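Local coordinates for alpha-glucosidase (Pseudoalteromonas sp. K8, PDB 5HQA), which hydrolyses alpha-glucosides as a calcium-binding member of glycoside hydrolase family 97 whose activity is stimulated by chloride, at residues K53-Q58 with T84-K89; S98-A103 with R111-K116; L502-N507 with E623-P628. One frame throughout, in Å; residues are numbered along the deposited sequence.

Contact 1 of 3, residues K53-Q58 with T84-K89; sequences KITKVQ and TVTFAK. With FMT (formic acid), chain I.
I54 lays its CG1 against the ring of F87, 3.4 Å from CE1, the two side chains running next to each other and pointing the same way. The same CG1 meets V85 CG1 at 3.8 Å. With I54 CG1 anti to the carbonyl carbon (chi1 -63°), the branch is set beside the F87 ring. Backbone bonds set this antiparallel register, and a beta bulge at T55 shifts it by one residue between the I54–F87 and K56–T86 pairs. There T86 O accepts from T55 N at 2.9 Å, while T86 N returns an almost straight bond to K56 O.

The other face, carrying K56, Q58, T84 and T86, is polar and bridged by water. One water accepts from Q58 NE2 at 2.9 Å, donates to T84 O and bonds T86 OG1; a second links K56 NZ to that hydroxyl, which pairs with S98 OG. Behind the apolar face, V85 and F87 both rest on I14 of strand 10-15, a strand of another sheet. This edge hairpin (strands 53-67 and 75-89) of an antiparallel sheet in the GH97 N-terminal region is therefore two-sided: hydrocarbon turned to the strand beneath, hydroxyl, amide and ammonium groups tied together through water.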
loop_
_atom_site.group_PDB
_atom_site.type_symbol
_atom_site.label_atom_id
_atom_site.label_comp_id
_atom_site.label_asym_id
_atom_site.label_seq_id
_atom_site.Cartn_x
_atom_site.Cartn_y
_atom_site.Cartn_z
ATOM N N LYS A 53 -30.738 -0.657 21.921
ATOM C CA LYS A 53 -31.236 0.707 21.822
ATOM C C LYS A 53 -30.147 1.693 22.231
ATOM O O LYS A 53 -29.301 1.390 23.077
ATOM C CB LYS A 53 -32.486 0.918 22.705
ATOM C CG LYS A 53 -33.671 -0.000 22.370
ATOM C CD LYS A 53 -34.164 0.238 20.952
ATOM C CE LYS A 53 -35.176 -0.811 20.517
ATOM N NZ LYS A 53 -35.372 -0.785 19.034
ATOM N N ILE A 54 -30.183 2.884 21.626
ATOM C CA ILE A 54 -29.248 3.946 21.991
ATOM C C ILE A 54 -29.615 4.492 23.363
ATOM O O ILE A 54 -30.758 4.904 23.600
ATOM C CB ILE A 54 -29.260 5.069 20.942
ATOM C CG1 ILE A 54 -28.792 4.547 19.577
ATOM C CG2 ILE A 54 -28.379 6.244 21.409
ATOM C CD1 ILE A 54 -29.095 5.500 18.421
ATOM N N THR A 55 -28.644 4.503 24.274
ATOM C CA THR A 55 -28.846 5.054 25.604
ATOM C C THR A 55 -28.109 6.364 25.834
ATOM O O THR A 55 -28.534 7.146 26.694
ATOM C CB THR A 55 -28.390 4.054 26.675
ATOM O OG1 THR A 55 -27.003 3.762 26.484
ATOM C CG2 THR A 55 -29.185 2.763 26.576
ATOM N N LYS A 56 -27.034 6.622 25.089
ATOM C CA LYS A 56 -26.147 7.742 25.361
ATOM C C LYS A 56 -25.382 8.097 24.092
ATOM O O LYS A 56 -24.996 7.206 23.329
ATOM C CB LYS A 56 -25.167 7.390 26.490
ATOM C CG LYS A 56 -24.277 8.523 26.943
ATOM C CD LYS A 56 -23.569 8.190 28.249
ATOM C CE LYS A 56 -22.755 6.931 28.123
ATOM N NZ LYS A 56 -22.185 6.523 29.435
ATOM N N VAL A 57 -25.172 9.397 23.869
ATOM C CA VAL A 57 -24.244 9.873 22.851
ATOM C C VAL A 57 -23.294 10.867 23.504
ATOM O O VAL A 57 -23.705 11.676 24.345
ATOM C CB VAL A 57 -24.961 10.503 21.635
ATOM C CG1 VAL A 57 -25.915 9.500 21.001
ATOM C CG2 VAL A 57 -25.701 11.759 22.018
ATOM N N GLN A 58 -22.018 10.791 23.137
ATOM C CA GLN A 58 -20.998 11.692 23.659
ATOM C C GLN A 58 -20.294 12.355 22.486
ATOM O O GLN A 58 -19.671 11.668 21.671
ATOM C CB GLN A 58 -20.004 10.928 24.531
ATOM C CG GLN A 58 -20.677 10.273 25.716
ATOM C CD GLN A 58 -19.726 9.427 26.522
ATOM O OE1 GLN A 58 -19.033 9.932 27.409
ATOM N NE2 GLN A 58 -19.674 8.129 26.215
ATOM N N THR A 84 -19.544 9.172 20.171
ATOM C CA THR A 84 -19.584 7.808 20.672
ATOM C C THR A 84 -21.031 7.495 21.021
ATOM O O THR A 84 -21.639 8.188 21.847
ATOM C CB THR A 84 -18.668 7.634 21.879
ATOM O OG1 THR A 84 -17.337 8.020 21.514
ATOM C CG2 THR A 84 -18.663 6.180 22.324
ATOM N N VAL A 85 -21.586 6.477 20.368
ATOM C CA VAL A 85 -22.978 6.080 20.539
ATOM C C VAL A 85 -22.991 4.788 21.335
ATOM O O VAL A 85 -22.370 3.803 20.927
ATOM C CB VAL A 85 -23.678 5.893 19.185
ATOM C CG1 VAL A 85 -25.141 5.570 19.398
ATOM C CG2 VAL A 85 -23.509 7.143 18.329
ATOM N N THR A 86 -23.680 4.786 22.474
ATOM C CA THR A 86 -23.743 3.605 23.323
ATOM C C THR A 86 -25.075 2.905 23.107
ATOM O O THR A 86 -26.131 3.547 23.155
ATOM C CB THR A 86 -23.567 3.970 24.798
ATOM O OG1 THR A 86 -22.264 4.525 24.984
ATOM C CG2 THR A 86 -23.702 2.734 25.671
ATOM N N PHE A 87 -25.016 1.597 22.860
ATOM C CA PHE A 87 -26.185 0.751 22.668
ATOM C C PHE A 87 -26.291 -0.223 23.829
ATOM O O PHE A 87 -25.278 -0.735 24.316
ATOM C CB PHE A 87 -26.094 -0.055 21.371
ATOM C CG PHE A 87 -25.965 0.779 20.135
ATOM C CD1 PHE A 87 -27.094 1.200 19.446
ATOM C CD2 PHE A 87 -24.717 1.125 19.646
ATOM C CE1 PHE A 87 -26.976 1.966 18.296
ATOM C CE2 PHE A 87 -24.596 1.885 18.497
ATOM C CZ PHE A 87 -25.727 2.304 17.821
ATOM N N ALA A 88 -27.515 -0.516 24.247
ATOM C CA ALA A 88 -27.712 -1.485 25.311
ATOM C C ALA A 88 -28.960 -2.307 25.036
ATOM O O ALA A 88 -29.951 -1.798 24.504
ATOM C CB ALA A 88 -27.821 -0.808 26.681
ATOM N N LYS A 89 -28.893 -3.581 25.405
ATOM C CA LYS A 89 -29.996 -4.513 25.332
ATOM C C LYS A 89 -30.222 -5.102 26.718
ATOM O O LYS A 89 -29.256 -5.532 27.365
ATOM C CB LYS A 89 -29.691 -5.634 24.314
ATOM C CG LYS A 89 -30.740 -6.736 24.237
ATOM C CD LYS A 89 -30.313 -7.797 23.227
ATOM C CE LYS A 89 -31.389 -8.861 23.011
ATOM N NZ LYS A 89 -31.590 -9.755 24.193
HETATM C C FMT I . -15.950 9.324 24.824
HETATM O O1 FMT I . -16.320 8.149 24.806
HETATM O O2 FMT I . -14.768 9.671 24.902
HETATM O O HOH W 1 -20.810 4.328 27.918
HETATM O O HOH W 2 -21.799 7.205 24.552
HETATM O O HOH W 3 -16.994 10.749 21.481
#

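Contact 2 of 3, residues S98-A103 with R111-K116; sequences SVRFKA and RYEVPK. With FMT (formic acid), chain I.
S98 pairs with E113 and R100 with R111 as hydrogen-bonded antiparallel pairs, with V99–Y112 the non-hydrogen-bonded pair between them; the strand axes approach to 4.6 Å at 145°. On the face of R100, R111 and E113 the side chains form a salt-bridge network centred on one carboxylate. R100 grips it side-on with two nitrogens, NE to E113 OE2 at 2.7 Å and NH2 to E113 OE1 at 3.0 Å, the second bond on the syn lone pair. The two planar groups are turned 30° apart. R111 brings NE to E113 OE2 at 2.8 Å from the anti side, and its NH2 reaches the same oxygen from above the carboxylate plane. OE2 thus takes three N-H donors, which would probably stabilise its negative charge.

The R100 chain gets there by a bend at chi3 (-56°). Its NE stands 4.4 Å from R111 NH2, a like-charge approach that the shared carboxylate probably offsets. An alanine in place of E113 would probably leave the two guanidiniums without the shared counter-charge and freer to turn. Beyond the network, R100 NH2 binds a formic acid O1 at 3.3 Å, and NH1 has a salt bridge to E82.

On the opposite face V99 CG2 touches Y112 CD2 at 3.8 Å, and Y112 OH goes on to T130. The hairpin of strands 95-104 and 107-114 lies inside its sheet: strand 75-89 runs along one flank, and strand 224-234, whose T226 bonds Y112, along the other.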
loop_
_atom_site.group_PDB
_atom_site.type_symbol
_atom_site.label_atom_id
_atom_site.label_comp_id
_atom_site.label_asym_id
_atom_site.label_seq_id
_atom_site.Cartn_x
_atom_site.Cartn_y
_atom_site.Cartn_z
ATOM N N SER A 98 -20.484 0.166 22.288
ATOM C CA SER A 98 -20.498 1.500 21.726
ATOM C C SER A 98 -19.873 1.473 20.345
ATOM O O SER A 98 -19.078 0.587 20.022
ATOM C CB SER A 98 -19.754 2.490 22.631
ATOM O OG SER A 98 -20.412 2.600 23.888
ATOM N N VAL A 99 -20.256 2.435 19.517
ATOM C CA VAL A 99 -19.599 2.666 18.240
ATOM C C VAL A 99 -19.129 4.113 18.230
ATOM O O VAL A 99 -19.906 5.027 18.537
ATOM C CB VAL A 99 -20.523 2.366 17.049
ATOM C CG1 VAL A 99 -19.758 2.522 15.751
ATOM C CG2 VAL A 99 -21.034 0.936 17.131
ATOM N N ARG A 100 -17.854 4.315 17.919
ATOM C CA ARG A 100 -17.263 5.644 17.848
ATOM C C ARG A 100 -17.167 6.020 16.378
ATOM O O ARG A 100 -16.593 5.266 15.589
ATOM C CB ARG A 100 -15.884 5.662 18.506
ATOM C CG ARG A 100 -15.220 7.040 18.571
ATOM C CD ARG A 100 -13.850 6.964 19.269
ATOM N NE ARG A 100 -13.979 6.370 20.598
ATOM C CZ ARG A 100 -14.214 7.050 21.719
ATOM N NH1 ARG A 100 -14.329 8.379 21.712
ATOM N NH2 ARG A 100 -14.333 6.387 22.861
ATOM N N PHE A 101 -17.746 7.164 16.010
ATOM C CA PHE A 101 -17.698 7.690 14.645
ATOM C C PHE A 101 -16.853 8.951 14.613
ATOM O O PHE A 101 -17.028 9.834 15.459
ATOM C CB PHE A 101 -19.093 8.030 14.122
ATOM C CG PHE A 101 -19.994 6.844 13.965
ATOM C CD1 PHE A 101 -20.197 6.270 12.715
ATOM C CD2 PHE A 101 -20.646 6.313 15.061
ATOM C CE1 PHE A 101 -21.031 5.175 12.565
ATOM C CE2 PHE A 101 -21.490 5.225 14.915
ATOM C CZ PHE A 101 -21.674 4.655 13.665
ATOM N N LYS A 102 -15.963 9.051 13.625
ATOM C CA LYS A 102 -15.200 10.267 13.374
ATOM C C LYS A 102 -15.538 10.747 11.972
ATOM O O LYS A 102 -15.381 9.998 11.006
ATOM C CB LYS A 102 -13.696 10.025 13.518
ATOM C CG LYS A 102 -13.250 9.715 14.944
ATOM C CD LYS A 102 -11.747 9.537 15.026
ATOM C CE LYS A 102 -11.262 9.445 16.460
ATOM N NZ LYS A 102 -9.767 9.492 16.514
ATOM N N ALA A 103 -16.014 11.985 11.860
ATOM C CA ALA A 103 -16.444 12.540 10.580
ATOM C C ALA A 103 -15.452 13.619 10.168
ATOM O O ALA A 103 -15.338 14.653 10.843
ATOM C CB ALA A 103 -17.861 13.102 10.681
ATOM N N ARG A 111 -15.595 2.568 14.635
ATOM C CA ARG A 111 -15.172 1.301 15.214
ATOM C C ARG A 111 -16.075 0.971 16.385
ATOM O O ARG A 111 -16.700 1.848 16.987
ATOM C CB ARG A 111 -13.708 1.329 15.668
ATOM C CG ARG A 111 -13.490 2.124 16.944
ATOM C CD ARG A 111 -12.060 1.996 17.424
ATOM N NE ARG A 111 -11.867 2.688 18.693
ATOM C CZ ARG A 111 -10.678 2.933 19.228
ATOM N NH1 ARG A 111 -9.571 2.543 18.605
ATOM N NH2 ARG A 111 -10.595 3.572 20.386
ATOM N N TYR A 112 -16.160 -0.319 16.686
ATOM C CA TYR A 112 -16.896 -0.784 17.850
ATOM C C TYR A 112 -15.979 -0.777 19.055
ATOM O O TYR A 112 -14.791 -1.097 18.946
ATOM C CB TYR A 112 -17.405 -2.201 17.650
ATOM C CG TYR A 112 -18.327 -2.448 16.482
ATOM C CD1 TYR A 112 -17.835 -2.563 15.182
ATOM C CD2 TYR A 112 -19.692 -2.640 16.691
ATOM C CE1 TYR A 112 -18.688 -2.844 14.112
ATOM C CE2 TYR A 112 -20.545 -2.910 15.639
ATOM C CZ TYR A 112 -20.039 -3.021 14.354
ATOM O OH TYR A 112 -20.907 -3.306 13.324
ATOM N N GLU A 113 -16.538 -0.437 20.208
ATOM C CA GLU A 113 -15.835 -0.535 21.480
ATOM C C GLU A 113 -16.739 -1.320 22.417
ATOM O O GLU A 113 -17.784 -0.821 22.845
ATOM C CB GLU A 113 -15.482 0.852 22.027
ATOM C CG GLU A 113 -14.522 1.584 21.084
ATOM C CD GLU A 113 -14.232 3.025 21.480
ATOM O OE1 GLU A 113 -14.692 3.466 22.558
ATOM O OE2 GLU A 113 -13.538 3.719 20.692
ATOM N N VAL A 114 -16.369 -2.569 22.677
ATOM C CA VAL A 114 -17.161 -3.469 23.509
ATOM C C VAL A 114 -16.528 -3.486 24.898
ATOM O O VAL A 114 -15.396 -3.972 25.043
ATOM C CB VAL A 114 -17.234 -4.880 22.916
ATOM C CG1 VAL A 114 -18.101 -5.764 23.805
ATOM C CG2 VAL A 114 -17.805 -4.815 21.518
ATOM N N PRO A 115 -17.208 -2.991 25.920
ATOM C CA PRO A 115 -16.592 -2.861 27.241
ATOM C C PRO A 115 -16.673 -4.159 28.030
ATOM O O PRO A 115 -17.410 -5.085 27.696
ATOM C CB PRO A 115 -17.453 -1.784 27.899
ATOM C CG PRO A 115 -18.834 -2.102 27.367
ATOM C CD PRO A 115 -18.598 -2.501 25.911
ATOM N N LYS A 116 -15.915 -4.188 29.125
ATOM C CA LYS A 116 -16.040 -5.264 30.099
ATOM C C LYS A 116 -17.487 -5.389 30.562
ATOM O O LYS A 116 -18.137 -4.388 30.882
ATOM C CB LYS A 116 -15.119 -4.990 31.292
ATOM C CG LYS A 116 -15.187 -6.036 32.395
ATOM C CD LYS A 116 -14.293 -5.642 33.560
ATOM C CE LYS A 116 -14.373 -6.652 34.684
ATOM N NZ LYS A 116 -13.606 -6.170 35.868
HETATM C C FMT I . -15.950 9.324 24.824
HETATM O O1 FMT I . -16.320 8.149 24.806
HETATM O O2 FMT I . -14.768 9.671 24.902
#

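Contact 3 of 3, residues L502-N507 with E623-P628; sequences LGANTN and EWKNNP
G503 N donates to K625 O over 2.7 Å, the hydrogen bond that joins the two loops directly. The donor stands above the carbonyl plane, and the same oxygen takes a weak bond from R508 NH1. At phi 90° any side chain on G503 would collide with the carbonyl oxygen of L502, so the backbone alone explains a glycine here. N626 OD1 comes within 3.6 Å of G503 CA.

Next along, A504 CB sits 3.6 Å from W624 CH2 and 4.0 Å from K625 CE, so one methyl touches both indole and lysine chain. The lysine chain in turn lies over the indole: K625 CG is 3.4 Å above the ring plane, over its centre, a CH-pi type of packing, with the rest of the chain extended. At the other end of the contact L502 and P628 meet tip to tip, CD2 to CG at 4.1 Å, and L502 CB packs on K625 O.

The shape of 623-628 is held from within. E623 bends its carboxylate back over the turn, OE1 taking N626 N at 2.8 Å and OE2 taking K625 N at 2.9 Å, both from above the carboxylate plane. Backbone bonds between E623 and N627 close the same turn. R508, the residue directly after 502-507, adds a second tie, its NH2 bonded to W624 O.

The contact joins the (beta/alpha) barrel region to the C-terminal beta domain. Loop 502-507 precedes helix 513-522, whose L513 bonds the backbone of P628; loop 623-628 connects the neighbouring antiparallel strands 611-618 and 631-638.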
loop_
_atom_site.group_PDB
_atom_site.type_symbol
_atom_site.label_atom_id
_atom_site.label_comp_id
_atom_site.label_asym_id
_atom_site.label_seq_id
_atom_site.Cartn_x
_atom_site.Cartn_y
_atom_site.Cartn_z
ATOM N N LEU A 502 9.191 -6.446 -28.548
ATOM C CA LEU A 502 8.236 -5.348 -28.443
ATOM C C LEU A 502 6.860 -5.820 -28.914
ATOM O O LEU A 502 6.621 -7.016 -29.121
ATOM C CB LEU A 502 8.731 -4.138 -29.230
ATOM C CG LEU A 502 9.939 -3.430 -28.611
ATOM C CD1 LEU A 502 10.334 -2.217 -29.432
ATOM C CD2 LEU A 502 9.654 -3.043 -27.161
ATOM N N GLY A 503 5.933 -4.876 -29.097
ATOM C CA GLY A 503 4.569 -5.228 -29.446
ATOM C C GLY A 503 3.702 -5.437 -28.219
ATOM O O GLY A 503 4.133 -5.310 -27.067
ATOM N N ALA A 504 2.446 -5.792 -28.483
ATOM C CA ALA A 504 1.417 -5.872 -27.454
ATOM C C ALA A 504 1.182 -7.281 -26.932
ATOM O O ALA A 504 0.302 -7.469 -26.085
ATOM C CB ALA A 504 0.094 -5.308 -27.990
ATOM N N ASN A 505 1.941 -8.276 -27.397
ATOM C CA ASN A 505 1.634 -9.672 -27.089
ATOM C C ASN A 505 2.787 -10.392 -26.401
ATOM O O ASN A 505 2.831 -11.630 -26.412
ATOM C CB ASN A 505 1.239 -10.419 -28.365
ATOM C CG ASN A 505 0.095 -9.752 -29.091
ATOM O OD1 ASN A 505 0.243 -9.303 -30.230
ATOM N ND2 ASN A 505 -1.049 -9.662 -28.428
ATOM N N THR A 506 3.719 -9.652 -25.809
ATOM C CA THR A 506 4.848 -10.225 -25.094
ATOM C C THR A 506 4.774 -9.812 -23.634
ATOM O O THR A 506 4.081 -8.853 -23.275
ATOM C CB THR A 506 6.180 -9.754 -25.689
ATOM O OG1 THR A 506 6.149 -8.329 -25.803
ATOM C CG2 THR A 506 6.387 -10.337 -27.073
ATOM N N ASN A 507 5.506 -10.538 -22.788
ATOM C CA ASN A 507 5.626 -10.162 -21.380
ATOM C C ASN A 507 6.655 -9.044 -21.259
ATOM O O ASN A 507 7.859 -9.277 -21.408
ATOM C CB ASN A 507 6.014 -11.361 -20.518
ATOM C CG ASN A 507 4.830 -12.280 -20.221
ATOM O OD1 ASN A 507 3.710 -11.822 -19.923
ATOM N ND2 ASN A 507 5.077 -13.587 -20.292
ATOM N N GLU A 623 4.653 5.637 -28.836
ATOM C CA GLU A 623 3.468 4.847 -28.525
ATOM C C GLU A 623 3.967 3.518 -27.974
ATOM O O GLU A 623 4.966 2.986 -28.461
ATOM C CB GLU A 623 2.562 4.659 -29.755
ATOM C CG GLU A 623 3.181 3.887 -30.902
ATOM C CD GLU A 623 3.000 2.371 -30.773
ATOM O OE1 GLU A 623 3.716 1.628 -31.482
ATOM O OE2 GLU A 623 2.149 1.919 -29.970
ATOM N N TRP A 624 3.280 2.985 -26.956
ATOM C CA TRP A 624 3.926 1.974 -26.119
ATOM C C TRP A 624 4.213 0.670 -26.862
ATOM O O TRP A 624 5.151 -0.041 -26.491
ATOM C CB TRP A 624 3.092 1.695 -24.863
ATOM C CG TRP A 624 1.799 0.936 -25.073
ATOM C CD1 TRP A 624 0.553 1.469 -25.251
ATOM C CD2 TRP A 624 1.629 -0.492 -25.081
ATOM N NE1 TRP A 624 -0.381 0.464 -25.381
ATOM C CE2 TRP A 624 0.253 -0.748 -25.278
ATOM C CE3 TRP A 624 2.507 -1.577 -24.953
ATOM C CZ2 TRP A 624 -0.267 -2.046 -25.346
ATOM C CZ3 TRP A 624 1.990 -2.867 -25.026
ATOM C CH2 TRP A 624 0.614 -3.087 -25.215
ATOM N N LYS A 625 3.430 0.324 -27.889
ATOM C CA LYS A 625 3.529 -1.018 -28.466
ATOM C C LYS A 625 4.846 -1.226 -29.202
ATOM O O LYS A 625 5.607 -2.157 -28.899
ATOM C CB LYS A 625 2.346 -1.279 -29.400
ATOM C CG LYS A 625 1.023 -1.342 -28.651
ATOM C CD LYS A 625 -0.156 -1.583 -29.581
ATOM C CE LYS A 625 -1.457 -1.672 -28.785
ATOM N NZ LYS A 625 -2.634 -1.693 -29.693
ATOM N N ASN A 626 5.127 -0.383 -30.190
ATOM C CA ASN A 626 6.321 -0.558 -31.000
ATOM C C ASN A 626 7.250 0.641 -30.980
ATOM O O ASN A 626 8.346 0.552 -31.534
ATOM C CB ASN A 626 5.928 -0.910 -32.438
ATOM C CG ASN A 626 5.191 -2.236 -32.510
ATOM O OD1 ASN A 626 5.773 -3.288 -32.252
ATOM N ND2 ASN A 626 3.906 -2.191 -32.826
ATOM N N ASN A 627 6.872 1.739 -30.328
ATOM C CA ASN A 627 7.775 2.879 -30.254
ATOM C C ASN A 627 7.820 3.437 -28.833
ATOM O O ASN A 627 7.577 4.633 -28.632
ATOM C CB ASN A 627 7.337 3.946 -31.260
ATOM C CG ASN A 627 8.433 4.934 -31.572
ATOM O OD1 ASN A 627 9.615 4.647 -31.391
ATOM N ND2 ASN A 627 8.045 6.110 -32.054
ATOM N N PRO A 628 8.134 2.620 -27.818
ATOM C CA PRO A 628 8.054 3.117 -26.438
ATOM C C PRO A 628 9.215 3.994 -26.007
ATOM O O PRO A 628 9.104 4.654 -24.964
ATOM C CB PRO A 628 8.039 1.827 -25.603
ATOM C CG PRO A 628 8.918 0.906 -26.412
ATOM C CD PRO A 628 8.604 1.219 -27.863
#

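Contacts 1 and 2 are neighbouring parts of one antiparallel sheet in the N-terminal region, their centres 10 Å apart. They meet where strand 75-89 borders strand 95-104: V85 N lies 2.9 Å from V99 O, probably hydrogen-bonded, and T84 OG1 packs 3.0 Å from R100 NH1. Both also touch the same formic acid, which probably came from the crystallisation liquor. Contact 3 lies across the chain's centre and touches neither: its nearest atoms are about 50 Å from those of contact 1 and about 40 Å from those of contact 2. Contacts 1 and 2 are away from the glycan pocket and metal sites, whereas W624 of contact 3 has its side chain about 12 Å from the magnesium ion.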